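Local structure of cystathionine gamma-lyase (Saccharomyces cerevisiae, 1N8P) at residues A[56-59]-A[60-64]; A[76-79]-A[80-83]; A[198-201]-A[202-205]; A[222-225]-A[226-230]; A[250-253]-A[254-258]. The protein belongs to the Cys/Met metabolism family of pyridoxal-5'-phosphate-dependent enzymes and carries pyridoxal-5'-phosphate bound to a lysine in a four-chain assembly. All coordinates share one frame; numbering follows the deposited sequence.

Contact 1 (A[56-59]-A[60-64]); sequences NREN and LERAV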
# COMPACT_ATOMS: atom_id res chain seq x y z
N ASN A 56 -11.80 -7.16 4.71
CA ASN A 56 -11.71 -6.53 3.38
C ASN A 56 -12.33 -7.35 2.24
O ASN A 56 -12.99 -6.79 1.37
CB ASN A 56 -10.26 -6.19 3.07
CG ASN A 56 -9.73 -5.06 3.95
OD1 ASN A 56 -8.59 -5.10 4.38
ND2 ASN A 56 -10.56 -4.04 4.20
N ARG A 57 -12.13 -8.66 2.25
CA ARG A 57 -12.69 -9.52 1.22
C ARG A 57 -14.18 -9.55 1.44
O ARG A 57 -14.96 -9.10 0.59
CB ARG A 57 -12.13 -10.93 1.36
CG ARG A 57 -12.26 -11.74 0.09
CD ARG A 57 -11.58 -13.08 0.21
NE ARG A 57 -12.33 -13.98 1.06
CZ ARG A 57 -11.80 -14.74 2.02
NH1 ARG A 57 -10.49 -14.70 2.26
NH2 ARG A 57 -12.58 -15.54 2.73
N GLU A 58 -14.58 -10.08 2.60
CA GLU A 58 -15.99 -10.19 2.98
C GLU A 58 -16.77 -8.93 2.64
O GLU A 58 -17.79 -8.97 1.97
CB GLU A 58 -16.10 -10.46 4.47
CG GLU A 58 -17.51 -10.72 4.95
CD GLU A 58 -17.61 -10.64 6.46
OE1 GLU A 58 -17.57 -9.50 6.99
OE2 GLU A 58 -17.72 -11.71 7.10
N ASN A 59 -16.29 -7.78 3.09
CA ASN A 59 -17.01 -6.56 2.80
C ASN A 59 -17.13 -6.32 1.32
O ASN A 59 -18.15 -5.84 0.86
CB ASN A 59 -16.36 -5.35 3.45
CG ASN A 59 -16.63 -5.27 4.93
OD1 ASN A 59 -17.68 -5.73 5.42
ND2 ASN A 59 -15.71 -4.66 5.67
N LEU A 60 -16.09 -6.65 0.56
CA LEU A 60 -16.12 -6.47 -0.89
C LEU A 60 -17.23 -7.33 -1.39
O LEU A 60 -18.17 -6.86 -2.02
CB LEU A 60 -14.79 -6.90 -1.52
CG LEU A 60 -14.75 -7.28 -3.01
CD1 LEU A 60 -15.13 -6.11 -3.86
CD2 LEU A 60 -13.36 -7.80 -3.38
N GLU A 61 -17.10 -8.62 -1.10
CA GLU A 61 -18.09 -9.61 -1.48
C GLU A 61 -19.54 -9.19 -1.22
O GLU A 61 -20.39 -9.35 -2.07
CB GLU A 61 -17.76 -10.93 -0.77
CG GLU A 61 -16.41 -11.51 -1.23
CD GLU A 61 -16.07 -12.78 -0.52
OE1 GLU A 61 -16.74 -13.05 0.50
OE2 GLU A 61 -15.15 -13.50 -0.96
N ARG A 62 -19.81 -8.63 -0.05
CA ARG A 62 -21.15 -8.17 0.28
C ARG A 62 -21.57 -7.10 -0.69
O ARG A 62 -22.70 -7.09 -1.21
CB ARG A 62 -21.19 -7.57 1.69
CG ARG A 62 -20.95 -8.55 2.83
CD ARG A 62 -21.02 -7.80 4.14
NE ARG A 62 -20.44 -8.58 5.23
CZ ARG A 62 -21.05 -9.59 5.84
NH1 ARG A 62 -22.27 -9.96 5.46
NH2 ARG A 62 -20.43 -10.24 6.81
N ALA A 63 -20.66 -6.16 -0.92
CA ALA A 63 -20.95 -5.05 -1.83
C ALA A 63 -21.22 -5.56 -3.24
O ALA A 63 -22.25 -5.23 -3.81
CB ALA A 63 -19.80 -4.05 -1.82
N VAL A 64 -20.32 -6.37 -3.80
CA VAL A 64 -20.56 -6.85 -5.16
C VAL A 64 -21.91 -7.58 -5.27
O VAL A 64 -22.71 -7.27 -6.15
CB VAL A 64 -19.44 -7.77 -5.66
CG1 VAL A 64 -19.84 -8.40 -6.97
CG2 VAL A 64 -18.17 -6.97 -5.86
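Leu60 takes up the first helical bond of this turn: its N donates to Asn56 O at 3.2 Å. Its CB rests against Arg57 O, while the isobutyl end reaches Ala75 and Ala243, an apolar setting that suits a leucine. Glu61 follows, with N on Arg57 O at 2.8 Å. Its side chain runs alongside that of Arg57, and OE2 lies at the edge of the guanidinium, 3.5 Å from Arg57 NE, a weak hydrogen bond within a salt bridge. The same OE2 accepts from Ala75 N, so the buried carboxylate has a main-chain partner as well; Arg57 NH1 is likewise held by Arg51 O. Such i to i+4 pairing of opposite charges is the ordinary side-chain spacing of an alpha-helix, here helix 55-67, in contact with strand 72-76 and helix 240-250. Arg62 repeats it one residue on. Its chain stays extended to NE, which makes a weak hydrogen bond of 3.5 Å, part of a salt bridge, to Glu58 OE1 with the two flat groups turned 67° apart; Tyr47 OH is the stronger partner of that oxygen. Small Ala63 closes the turn, N to Asn59 O at 3.1 Å, as Asn59 ND2 reaches away to Glu27.

Contact 2 (A[76-79]-A[80-83]); sequences FSSG and SATT. With PLP (pyridoxal-5'-phosphate), chain E.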
# COMPACT_ATOMS: atom_id res chain seq x y z
N PHE A 76 -11.89 -13.87 -5.66
CA PHE A 76 -10.76 -14.77 -5.90
C PHE A 76 -9.60 -14.00 -6.55
O PHE A 76 -9.75 -12.84 -6.94
CB PHE A 76 -11.18 -15.94 -6.81
CG PHE A 76 -12.30 -16.79 -6.26
CD1 PHE A 76 -13.63 -16.49 -6.55
CD2 PHE A 76 -12.02 -17.90 -5.45
CE1 PHE A 76 -14.67 -17.28 -6.05
CE2 PHE A 76 -13.06 -18.71 -4.95
CZ PHE A 76 -14.39 -18.40 -5.25
N SER A 77 -8.44 -14.65 -6.66
CA SER A 77 -7.25 -14.04 -7.25
C SER A 77 -7.51 -13.40 -8.60
O SER A 77 -7.08 -12.30 -8.87
CB SER A 77 -6.18 -15.10 -7.43
OG SER A 77 -6.03 -15.88 -6.26
N SER A 78 -8.25 -14.07 -9.45
CA SER A 78 -8.52 -13.54 -10.79
C SER A 78 -9.86 -14.00 -11.32
O SER A 78 -10.52 -14.85 -10.70
CB SER A 78 -7.44 -14.03 -11.79
OG SER A 78 -6.99 -15.37 -11.55
N GLY A 79 -10.28 -13.44 -12.45
CA GLY A 79 -11.50 -13.92 -13.06
C GLY A 79 -11.18 -15.39 -13.26
O GLY A 79 -11.91 -16.25 -12.78
N SER A 80 -10.06 -15.68 -13.92
CA SER A 80 -9.63 -17.04 -14.19
C SER A 80 -9.74 -18.02 -13.03
O SER A 80 -10.15 -19.17 -13.22
CB SER A 80 -8.18 -17.04 -14.69
OG SER A 80 -8.11 -16.30 -15.87
N ALA A 81 -9.34 -17.59 -11.84
CA ALA A 81 -9.41 -18.43 -10.65
C ALA A 81 -10.87 -18.70 -10.30
O ALA A 81 -11.20 -19.76 -9.78
CB ALA A 81 -8.71 -17.73 -9.50
N THR A 82 -11.72 -17.72 -10.61
CA THR A 82 -13.15 -17.75 -10.34
C THR A 82 -13.87 -18.71 -11.28
O THR A 82 -14.89 -19.31 -10.93
CB THR A 82 -13.76 -16.34 -10.49
OG1 THR A 82 -13.17 -15.47 -9.51
CG2 THR A 82 -15.24 -16.35 -10.28
N THR A 83 -13.35 -18.83 -12.50
CA THR A 83 -13.93 -19.73 -13.48
C THR A 83 -13.43 -21.11 -13.10
O THR A 83 -14.11 -22.11 -13.29
CB THR A 83 -13.43 -19.40 -14.88
OG1 THR A 83 -13.99 -18.16 -15.32
CG2 THR A 83 -13.79 -20.50 -15.85
N1 PLP E . -12.99 -12.75 -18.74
C2 PLP E . -13.29 -11.60 -19.45
C2A PLP E . -14.67 -11.57 -20.09
C3 PLP E . -12.23 -10.55 -19.48
O3 PLP E . -12.62 -9.45 -20.16
C4 PLP E . -10.98 -10.76 -18.82
C4A PLP E . -9.90 -9.71 -18.88
C5 PLP E . -10.80 -12.05 -18.09
C6 PLP E . -11.81 -12.99 -18.08
C5A PLP E . -9.50 -12.26 -17.30
O4P PLP E . -9.60 -11.87 -15.94
P PLP E . -8.38 -12.10 -14.99
O1P PLP E . -8.76 -11.38 -13.79
O2P PLP E . -7.18 -11.47 -15.67
O3P PLP E . -8.28 -13.54 -14.91
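The Phe76 ring meets Thr82 OG1 obliquely, CD1 3.2 Å from the oxygen, and the two side chains cross at about a right angle. Phe76 CB also reaches Ala81 CB at 4.1 Å, while the ring touches Leu216 of the neighbouring strand, an apolar setting that suits a phenylalanine. Thr82 keeps OG1 beside its own backbone N (chi1 -63°). From there the hydroxyl donates to Ser78 O at 3.0 Å, and Thr82 N approaches the same oxygen from the opposite face of its plane. A threonine suits this place because its hydroxyl adds a second donor to the one its amide supplies. This is where strand 72-76 gives way to helix 79-88, whose amino end binds phosphate, as in other enzymes of this pyridoxal-phosphate fold. Ser78 is the N-cap: OG accepts from Ala81 N at 3.2 Å and is also hydrogen-bonded to Gly235 O of the second subunit. Beyond it the next two amides turn to pyridoxal-5'-phosphate. The helix dipole probably adds to the attraction for the anion. Gly79 N reaches O1P in an almost straight bond of 175°, and Ser80 N is equally direct toward O3P, which takes a further bond of 2.9 Å from Ser80 OG; serine suits the position because its hydroxyl is a second donor beside its amide.

Contact 3 (A[198-201]-A[202-205]); sequences VHSA and TKYI. With PLP (pyridoxal-5'-phosphate), chain E.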
# COMPACT_ATOMS: atom_id res chain seq x y z
N VAL A 198 -20.35 -14.20 -13.03
CA VAL A 198 -18.89 -14.12 -12.88
C VAL A 198 -18.40 -12.74 -13.36
O VAL A 198 -19.00 -12.14 -14.24
CB VAL A 198 -18.19 -15.20 -13.73
CG1 VAL A 198 -16.73 -14.96 -13.76
CG2 VAL A 198 -18.46 -16.55 -13.16
N HIS A 199 -17.33 -12.23 -12.77
CA HIS A 199 -16.78 -10.95 -13.18
C HIS A 199 -15.30 -10.98 -13.03
O HIS A 199 -14.75 -11.66 -12.15
CB HIS A 199 -17.20 -9.82 -12.29
CG HIS A 199 -18.61 -9.39 -12.45
ND1 HIS A 199 -18.98 -8.39 -13.31
CD2 HIS A 199 -19.73 -9.75 -11.78
CE1 HIS A 199 -20.27 -8.14 -13.16
NE2 HIS A 199 -20.75 -8.95 -12.24
N SER A 200 -14.65 -10.24 -13.91
CA SER A 200 -13.23 -10.06 -13.84
C SER A 200 -13.29 -8.64 -13.26
O SER A 200 -13.65 -7.68 -13.96
CB SER A 200 -12.66 -10.06 -15.24
OG SER A 200 -11.27 -9.88 -15.15
N ALA A 201 -13.02 -8.51 -11.96
CA ALA A 201 -13.10 -7.23 -11.27
C ALA A 201 -11.95 -6.31 -11.66
O ALA A 201 -11.85 -5.18 -11.17
CB ALA A 201 -13.13 -7.45 -9.75
N THR A 202 -11.09 -6.84 -12.52
CA THR A 202 -9.93 -6.13 -13.04
C THR A 202 -10.42 -5.02 -13.93
O THR A 202 -9.84 -3.95 -14.01
CB THR A 202 -9.08 -7.03 -13.93
OG1 THR A 202 -8.69 -8.19 -13.18
CG2 THR A 202 -7.86 -6.27 -14.44
N LYS A 203 -11.51 -5.27 -14.59
CA LYS A 203 -12.04 -4.30 -15.51
C LYS A 203 -12.87 -3.18 -14.89
O LYS A 203 -12.32 -2.32 -14.23
CB LYS A 203 -12.81 -5.06 -16.60
CG LYS A 203 -11.89 -5.75 -17.62
CD LYS A 203 -11.10 -6.91 -17.07
CE LYS A 203 -9.97 -7.32 -18.03
NZ LYS A 203 -9.74 -8.77 -17.90
N TYR A 204 -14.19 -3.20 -15.07
CA TYR A 204 -15.06 -2.13 -14.56
C TYR A 204 -15.29 -1.93 -13.08
O TYR A 204 -15.47 -0.79 -12.66
CB TYR A 204 -16.45 -2.22 -15.21
CG TYR A 204 -16.41 -2.15 -16.70
CD1 TYR A 204 -16.10 -3.29 -17.45
CD2 TYR A 204 -16.64 -0.95 -17.38
CE1 TYR A 204 -16.02 -3.23 -18.86
CE2 TYR A 204 -16.55 -0.88 -18.78
CZ TYR A 204 -16.24 -2.02 -19.51
OH TYR A 204 -16.17 -1.97 -20.88
N ILE A 205 -15.34 -3.01 -12.30
CA ILE A 205 -15.59 -2.89 -10.84
C ILE A 205 -14.47 -2.08 -10.14
O ILE A 205 -14.72 -0.98 -9.66
CB ILE A 205 -15.78 -4.33 -10.19
CG1 ILE A 205 -17.12 -4.93 -10.66
CG2 ILE A 205 -15.77 -4.27 -8.67
CD1 ILE A 205 -17.26 -6.40 -10.37
N1 PLP E . -12.99 -12.75 -18.74
C2 PLP E . -13.29 -11.60 -19.45
C2A PLP E . -14.67 -11.57 -20.09
C3 PLP E . -12.23 -10.55 -19.48
O3 PLP E . -12.62 -9.45 -20.16
C4 PLP E . -10.98 -10.76 -18.82
C4A PLP E . -9.90 -9.71 -18.88
C5 PLP E . -10.80 -12.05 -18.09
C6 PLP E . -11.81 -12.99 -18.08
C5A PLP E . -9.50 -12.26 -17.30
O4P PLP E . -9.60 -11.87 -15.94
P PLP E . -8.38 -12.10 -14.99
O1P PLP E . -8.76 -11.38 -13.79
O2P PLP E . -7.18 -11.47 -15.67
O3P PLP E . -8.28 -13.54 -14.91
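Ile205 packs back on Ala201 and His199, just past the type I beta turn from Ser200 to Lys203 that leaves strand 196-200 of the large sheet; the lysine that carries pyridoxal-5'-phosphate lies three residues beyond the strand's end. Ala201 sits at the second position (i+1) of the turn, where its small CB can lie 4.1 Å from Ile205 CB and still touch Leu213 in the buried interior. Ile205 extends its longer branch beyond that point. CD1 stands over one face of the His199 ring, 4.1 Å from the centroid and 24° off the normal, offset toward the rim: a CH-pi contact between side chains crossing at about a right angle. The ring's NE2 bonds Glu68, a polar anchor that would limit its rotation. Ser200 is the polar member of the group. Its OG swings opposite the backbone N (chi1 180°), which brings it to the ligand, where it donates to PLP O4P at 2.7 Å; its carbonyl oxygen meanwhile takes Lys203 N at 3.3 Å, the bond that closes the turn. Thr202 OG1 lies 3.2 Å from PLP O1P, a weak and unsettled bond, since Val211 O is also within reach. Lys203, the last residue of the turn, is bent at chi2 and chi4 and ends in the covalent bond from NZ to PLP C4A, 1.4 Å long.

Contact 4 (A[222-225]-A[226-230]); sequences PLYE and RLQFL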
# COMPACT_ATOMS: atom_id res chain seq x y z
N PRO A 222 -26.70 -23.48 -1.54
CA PRO A 222 -25.88 -24.70 -1.53
C PRO A 222 -24.68 -24.63 -2.45
O PRO A 222 -23.63 -25.15 -2.13
CB PRO A 222 -26.85 -25.78 -1.98
CG PRO A 222 -28.13 -25.31 -1.42
CD PRO A 222 -28.12 -23.83 -1.75
N LEU A 223 -24.88 -23.99 -3.60
CA LEU A 223 -23.86 -23.80 -4.63
C LEU A 223 -22.83 -22.82 -4.11
O LEU A 223 -21.63 -22.89 -4.44
CB LEU A 223 -24.51 -23.26 -5.91
CG LEU A 223 -23.64 -23.05 -7.15
CD1 LEU A 223 -22.80 -24.29 -7.35
CD2 LEU A 223 -24.51 -22.77 -8.39
N TYR A 224 -23.30 -21.90 -3.28
CA TYR A 224 -22.43 -20.90 -2.71
C TYR A 224 -21.49 -21.49 -1.68
O TYR A 224 -20.33 -21.10 -1.62
CB TYR A 224 -23.25 -19.79 -2.08
CG TYR A 224 -22.50 -19.01 -1.04
CD1 TYR A 224 -21.44 -18.19 -1.39
CD2 TYR A 224 -22.86 -19.09 0.30
CE1 TYR A 224 -20.74 -17.47 -0.41
CE2 TYR A 224 -22.17 -18.38 1.27
CZ TYR A 224 -21.11 -17.58 0.91
OH TYR A 224 -20.43 -16.90 1.90
N GLU A 225 -21.99 -22.43 -0.87
CA GLU A 225 -21.20 -23.08 0.20
C GLU A 225 -20.18 -24.11 -0.28
O GLU A 225 -19.17 -24.34 0.36
CB GLU A 225 -22.15 -23.73 1.21
CG GLU A 225 -22.91 -22.72 2.06
CD GLU A 225 -23.92 -23.39 2.95
OE1 GLU A 225 -23.65 -24.53 3.38
OE2 GLU A 225 -24.98 -22.78 3.22
N ARG A 226 -20.47 -24.77 -1.39
CA ARG A 226 -19.54 -25.72 -1.98
C ARG A 226 -18.39 -24.84 -2.50
O ARG A 226 -17.23 -25.00 -2.10
CB ARG A 226 -20.20 -26.46 -3.15
CG ARG A 226 -21.06 -27.64 -2.75
CD ARG A 226 -22.14 -27.93 -3.79
NE ARG A 226 -21.68 -27.94 -5.17
CZ ARG A 226 -22.50 -27.81 -6.21
NH1 ARG A 226 -23.81 -27.67 -6.01
NH2 ARG A 226 -22.02 -27.80 -7.46
N LEU A 227 -18.75 -23.91 -3.39
CA LEU A 227 -17.81 -22.97 -4.00
C LEU A 227 -16.92 -22.24 -2.98
O LEU A 227 -15.74 -22.01 -3.24
CB LEU A 227 -18.60 -21.96 -4.86
CG LEU A 227 -18.36 -21.87 -6.38
CD1 LEU A 227 -18.01 -23.21 -6.99
CD2 LEU A 227 -19.61 -21.32 -7.03
N GLN A 228 -17.47 -21.85 -1.84
CA GLN A 228 -16.64 -21.19 -0.83
C GLN A 228 -15.70 -22.25 -0.24
O GLN A 228 -14.59 -21.93 0.21
CB GLN A 228 -17.50 -20.60 0.29
CG GLN A 228 -16.77 -20.43 1.61
CD GLN A 228 -17.68 -19.95 2.73
OE1 GLN A 228 -17.95 -18.76 2.87
NE2 GLN A 228 -18.16 -20.89 3.54
N PHE A 229 -16.15 -23.51 -0.24
CA PHE A 229 -15.32 -24.58 0.30
C PHE A 229 -14.07 -24.61 -0.56
O PHE A 229 -13.01 -24.25 -0.09
CB PHE A 229 -16.03 -25.95 0.27
CG PHE A 229 -15.17 -27.09 0.81
CD1 PHE A 229 -15.14 -27.39 2.17
CD2 PHE A 229 -14.34 -27.82 -0.04
CE1 PHE A 229 -14.31 -28.40 2.67
CE2 PHE A 229 -13.51 -28.83 0.46
CZ PHE A 229 -13.50 -29.12 1.82
N LEU A 230 -14.21 -25.00 -1.82
CA LEU A 230 -13.07 -25.04 -2.74
C LEU A 230 -12.16 -23.82 -2.50
O LEU A 230 -10.93 -23.95 -2.44
CB LEU A 230 -13.55 -25.03 -4.19
CG LEU A 230 -14.15 -26.32 -4.75
CD1 LEU A 230 -14.87 -26.05 -6.03
CD2 LEU A 230 -13.03 -27.33 -4.99
O HOH W 1 -17.81 -23.61 3.14
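Leu223 lays its CD1 methyl over one face of the Arg226 guanidinium, 3.4 Å above the plane and offset toward the rim, with Arg226 NH2 the nearest atom at 3.6 Å. The two side chains approach at a slant, and it is the bend of the arginine at chi3 (47°) that folds its flat head back toward the leucine rather than straight out from the helix. An arginine suits this exposed place because the methylenes can run past Pro222 O while the charged end stays at the surface. The same CD1 also comes within 4.4 Å of Leu227 CD2, and both leucines touch Ile196 of strand 196-200. The residues belong to helix 221-234, which packs against the large sheet of the pyridoxal-phosphate-binding domain: Leu223 and Leu227 face the strands, while Glu225, Arg226 and Phe229 are exposed. Tyr224 and Gln228 form an i to i+4 pair, in which Gln228 N donates to Tyr224 O at 3.0 Å. Their side chains cross obliquely, with the ring and amide planes 61° apart, and Gln228 OE1 comes toward the hydroxyl end of the tyrosine. That ring is also stacked with the ring of Tyr72. At the other corner of the amide, Gln228 NE2 donates to a water at 2.8 Å, and this water in turn donates to Glu225 O at 3.2 Å. The carbonyl therefore has a second partner beside Phe229 N, whose own bond to it is weak.

Contact 5 (A[250-253]-A[254-258]); sequences LKTL and HLRVR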
# COMPACT_ATOMS: atom_id res chain seq x y z
N LEU A 250 -15.09 0.41 -6.77
CA LEU A 250 -16.50 0.12 -7.02
C LEU A 250 -17.46 1.28 -6.61
O LEU A 250 -18.59 1.36 -7.10
CB LEU A 250 -16.85 -1.18 -6.29
CG LEU A 250 -18.21 -1.78 -5.98
CD1 LEU A 250 -17.93 -3.13 -5.38
CD2 LEU A 250 -19.02 -0.92 -5.03
N LYS A 251 -17.00 2.18 -5.75
CA LYS A 251 -17.86 3.29 -5.29
C LYS A 251 -18.23 4.30 -6.37
O LYS A 251 -19.10 5.14 -6.15
CB LYS A 251 -17.18 4.05 -4.13
CG LYS A 251 -16.62 3.16 -3.04
CD LYS A 251 -17.47 3.16 -1.79
CE LYS A 251 -16.71 2.49 -0.66
NZ LYS A 251 -17.31 2.84 0.65
N THR A 252 -17.55 4.26 -7.51
CA THR A 252 -17.82 5.19 -8.59
C THR A 252 -18.27 4.42 -9.83
O THR A 252 -18.50 5.01 -10.87
CB THR A 252 -16.57 6.06 -8.93
OG1 THR A 252 -15.40 5.25 -8.86
CG2 THR A 252 -16.40 7.21 -7.94
N LEU A 253 -18.41 3.11 -9.69
CA LEU A 253 -18.82 2.25 -10.78
C LEU A 253 -20.00 2.79 -11.55
O LEU A 253 -20.03 2.75 -12.78
CB LEU A 253 -19.19 0.86 -10.28
CG LEU A 253 -19.78 -0.19 -11.23
CD1 LEU A 253 -18.81 -0.56 -12.33
CD2 LEU A 253 -20.12 -1.43 -10.40
N HIS A 254 -21.00 3.28 -10.81
CA HIS A 254 -22.17 3.81 -11.49
C HIS A 254 -21.86 5.11 -12.21
O HIS A 254 -22.39 5.34 -13.30
CB HIS A 254 -23.32 3.99 -10.51
CG HIS A 254 -22.97 4.83 -9.34
ND1 HIS A 254 -23.38 6.14 -9.23
CD2 HIS A 254 -22.16 4.59 -8.28
CE1 HIS A 254 -22.83 6.68 -8.15
NE2 HIS A 254 -22.08 5.76 -7.56
N LEU A 255 -21.02 5.97 -11.65
CA LEU A 255 -20.69 7.19 -12.38
C LEU A 255 -19.79 6.89 -13.59
O LEU A 255 -20.02 7.38 -14.68
CB LEU A 255 -20.02 8.21 -11.47
CG LEU A 255 -20.92 8.64 -10.30
CD1 LEU A 255 -20.22 9.70 -9.49
CD2 LEU A 255 -22.25 9.16 -10.84
N ARG A 256 -18.77 6.07 -13.40
CA ARG A 256 -17.88 5.72 -14.51
C ARG A 256 -18.60 5.02 -15.65
O ARG A 256 -18.56 5.47 -16.77
CB ARG A 256 -16.73 4.83 -14.03
CG ARG A 256 -15.76 5.51 -13.13
CD ARG A 256 -14.58 4.61 -12.83
NE ARG A 256 -14.77 3.76 -11.67
CZ ARG A 256 -15.20 2.51 -11.72
NH1 ARG A 256 -15.51 1.99 -12.88
NH2 ARG A 256 -15.27 1.77 -10.63
N VAL A 257 -19.26 3.90 -15.36
CA VAL A 257 -19.99 3.14 -16.37
C VAL A 257 -21.08 3.91 -17.10
O VAL A 257 -21.38 3.65 -18.25
CB VAL A 257 -20.61 1.93 -15.73
CG1 VAL A 257 -21.54 1.27 -16.69
CG2 VAL A 257 -19.51 0.97 -15.29
N ARG A 258 -21.67 4.88 -16.41
CA ARG A 258 -22.72 5.70 -16.99
C ARG A 258 -22.13 6.60 -18.07
O ARG A 258 -22.74 6.82 -19.10
CB ARG A 258 -23.38 6.57 -15.89
CG ARG A 258 -24.66 7.30 -16.28
CD ARG A 258 -25.81 6.33 -16.36
NE ARG A 258 -27.02 6.93 -16.92
CZ ARG A 258 -28.07 6.23 -17.34
NH1 ARG A 258 -28.06 4.90 -17.26
NH2 ARG A 258 -29.12 6.85 -17.85
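Main-chain bonds from Arg256 N to Thr252 O (2.8 Å) and from Val257 N to Leu253 O (2.9 Å) start the helix directly after a type I turn from Leu250 to Leu253. Arg256 folds back over that turn. Its NE donates to Thr252 OG1 at 3.2 Å, the hydroxyl tilted 26° from the guanidinium plane, and the two side chains meet at about a right angle. Thr252 OG1 occupies the crowded position between backbone N and carbonyl carbon (chi1 39°), from which it can serve NE and also bond Gly249 O. One face of the guanidinium lies on the backbone, with Leu253 CA 3.5 Å from its plane, while NH2 bonds Gly249 O and NH1 bonds Tyr204 O; a planar group with several donors suits these carbonyls. The turn joins helix 240-250 to helix 253-271, and here the third subunit packs on it, its Thr252 touching Arg256 and its Arg256 touching Thr252. Leu253 and Val257 run side by side, CD1 to CG2 at 3.4 Å, an i to i+4 apolar pair; Leu253 also reaches Phe8 and Leu67. His254 turns its ring back across the bend, so that Lys251 O lies at the ring edge and receives a weak hydrogen bond of 3.4 Å from NE2.

How the contacts relate
Contacts 2 and 3 form two walls of one pocket: their centres are about 10 Å apart, both bind pyridoxal-5'-phosphate, and Thr82 CG2 meets Val198 CG1 at 4.0 Å. The second subunit completes the site with hydrogen bonds from Tyr49 and Arg51. Contact 5 touches the loop of contact 3, for Arg256 NH1 probably bonds Tyr204 O at 2.8 Å, and the centres of contacts 3 and 5 lie about 12 Å apart. Contact 1 is joined to contact 5 by packing of Val64 CG2 on Leu250 CD1, 3.9 Å. Contact 4 is far from contact 5 (centres about 29 Å apart) but comes within about 4 Å of contact 2 at the nearest atoms, without touching.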